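PDB 4QB6: Xyn30D from Paenibacillus barcinonensis, which is a modular, glucuronoxylan-specific xylanase represented here by its attached CBM35 domain, a calcium-containing carbohydrate-binding module in complex with an aldouronic acid. Local coordinates for residues Ile106-Gly110 against Thr111-Ser115. Residues are numbered along the deposited sequence; the frame is centred on the assembly and turned at random.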
loop_
_atom_site.group_PDB
_atom_site.type_symbol
_atom_site.label_atom_id
_atom_site.label_comp_id
_atom_site.label_asym_id
_atom_site.label_seq_id
_atom_site.Cartn_x
_atom_site.Cartn_y
_atom_site.Cartn_z
ATOM N N ILE A 106 2.335 -8.839 1.951
ATOM C CA ILE A 106 2.467 -8.218 0.630
ATOM C C ILE A 106 2.634 -9.301 -0.415
ATOM O O ILE A 106 3.519 -10.165 -0.294
ATOM C CB ILE A 106 3.625 -7.196 0.607
ATOM C CG1 ILE A 106 3.412 -6.220 1.797
ATOM C CG2 ILE A 106 3.732 -6.531 -0.758
ATOM C CD1 ILE A 106 4.084 -4.886 1.759
ATOM N N TYR A 107 1.767 -9.272 -1.418
ATOM C CA TYR A 107 1.718 -10.216 -2.527
ATOM C C TYR A 107 2.053 -9.475 -3.792
ATOM O O TYR A 107 1.644 -8.337 -3.974
ATOM C CB TYR A 107 0.308 -10.805 -2.671
ATOM C CG TYR A 107 -0.205 -11.649 -1.521
ATOM C CD1 TYR A 107 -0.605 -11.066 -0.315
ATOM C CD2 TYR A 107 -0.327 -13.023 -1.650
ATOM C CE1 TYR A 107 -1.089 -11.839 0.736
ATOM C CE2 TYR A 107 -0.805 -13.790 -0.600
ATOM C CZ TYR A 107 -1.170 -13.170 0.576
ATOM O OH TYR A 107 -1.676 -13.925 1.635
ATOM N N VAL A 108 2.851 -10.115 -4.639
ATOM C CA VAL A 108 3.141 -9.609 -5.964
ATOM C C VAL A 108 2.758 -10.689 -6.972
ATOM O O VAL A 108 3.168 -11.856 -6.851
ATOM C CB VAL A 108 4.613 -9.202 -6.133
ATOM C CG1 VAL A 108 4.954 -8.932 -7.599
ATOM C CG2 VAL A 108 4.933 -8.004 -5.246
ATOM N N ASN A 109 1.895 -10.329 -7.921
ATOM C CA ASN A 109 1.414 -11.283 -8.938
ATOM C C ASN A 109 0.858 -12.552 -8.314
ATOM O O ASN A 109 1.071 -13.682 -8.820
ATOM C CB ASN A 109 2.510 -11.584 -9.983
ATOM C CG ASN A 109 2.946 -10.342 -10.733
ATOM O OD1 ASN A 109 4.160 -10.044 -10.936
ATOM N ND2 ASN A 109 1.993 -9.586 -11.115
ATOM N N GLY A 110 0.137 -12.398 -7.204
ATOM C CA GLY A 110 -0.553 -13.504 -6.564
ATOM C C GLY A 110 0.244 -14.327 -5.595
ATOM O O GLY A 110 -0.314 -15.257 -4.993
ATOM N N THR A 111 1.524 -14.037 -5.415
ATOM C CA THR A 111 2.391 -14.820 -4.535
ATOM C C THR A 111 2.793 -13.947 -3.355
ATOM O O THR A 111 3.222 -12.801 -3.557
ATOM C CB THR A 111 3.667 -15.274 -5.273
ATOM O OG1 THR A 111 3.310 -16.125 -6.375
ATOM C CG2 THR A 111 4.606 -16.037 -4.333
ATOM N N LYS A 112 2.715 -14.477 -2.133
ATOM C CA LYS A 112 3.167 -13.725 -0.974
ATOM C C LYS A 112 4.667 -13.587 -0.995
ATOM O O LYS A 112 5.378 -14.595 -1.114
ATOM C CB LYS A 112 2.725 -14.404 0.329
ATOM C CG LYS A 112 2.893 -13.479 1.523
ATOM C CD LYS A 112 2.679 -14.122 2.894
ATOM C CE LYS A 112 1.333 -14.781 3.021
ATOM N NZ LYS A 112 1.206 -15.348 4.383
ATOM N N VAL A 113 5.167 -12.361 -0.923
ATOM C CA VAL A 113 6.603 -12.106 -0.956
ATOM C C VAL A 113 7.149 -11.396 0.268
ATOM O O VAL A 113 8.361 -11.382 0.486
ATOM C CB VAL A 113 7.028 -11.378 -2.249
ATOM C CG1 VAL A 113 6.694 -12.214 -3.469
ATOM C CG2 VAL A 113 6.376 -10.027 -2.374
ATOM N N LEU A 114 6.274 -10.811 1.091
ATOM C CA LEU A 114 6.659 -10.302 2.410
ATOM C C LEU A 114 5.612 -10.667 3.414
ATOM O O LEU A 114 4.422 -10.428 3.193
ATOM C CB LEU A 114 6.804 -8.787 2.415
ATOM C CG LEU A 114 7.731 -8.196 1.368
ATOM C CD1 LEU A 114 7.553 -6.710 1.319
ATOM C CD2 LEU A 114 9.165 -8.517 1.759
ATOM N N SER A 115 6.037 -11.213 4.539
ATOM C CA SER A 115 5.109 -11.629 5.574
ATOM C C SER A 115 5.178 -10.663 6.739
ATOM O O SER A 115 6.252 -10.387 7.267
ATOM C CB SER A 115 5.481 -13.038 6.014
ATOM O OG SER A 115 4.887 -13.396 7.238
#
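Lys112 CB lies over one face of the Tyr107 ring, offset toward its rim, 4.0 Å from the centroid and 24° off the normal: a CH-pi contact across a two-residue beta hairpin. Its type I' turn is closed by Val108 N to Thr111 O (2.9 Å) and Thr111 N to Val108 O (3.1 Å). Strands 102-108 and 111-119 end the module's five-stranded antiparallel sheet, 111-119 outermost. With chi1 at -166°, the Lys112 chain runs along the ring, and its bend at chi3 brings CE within 3.4 Å of Tyr107 OH; NZ forms a salt bridge with Asp105. Arg145 of strand 140-149 makes a cation-pi contact with the same ring. A leucine in place of Tyr107 would probably leave Lys112 without its aromatic platform and Arg145 without its pi partner. On the opposite sheet face, Ile106 CB and Leu114 CB lie side by side at 4.0 Å, both side chains also touching Ile133. Positive phi at Asn109 and Gly110 fits type I', and a CB on Gly110 would jam against Asn109 O. The register slips at a classic beta bulge: Ile106 O accepts hydrogen bonds from Val113 N (2.8 Å) and Leu114 N (3.2 Å), both in the carbonyl plane, Leu114 N on a lone pair.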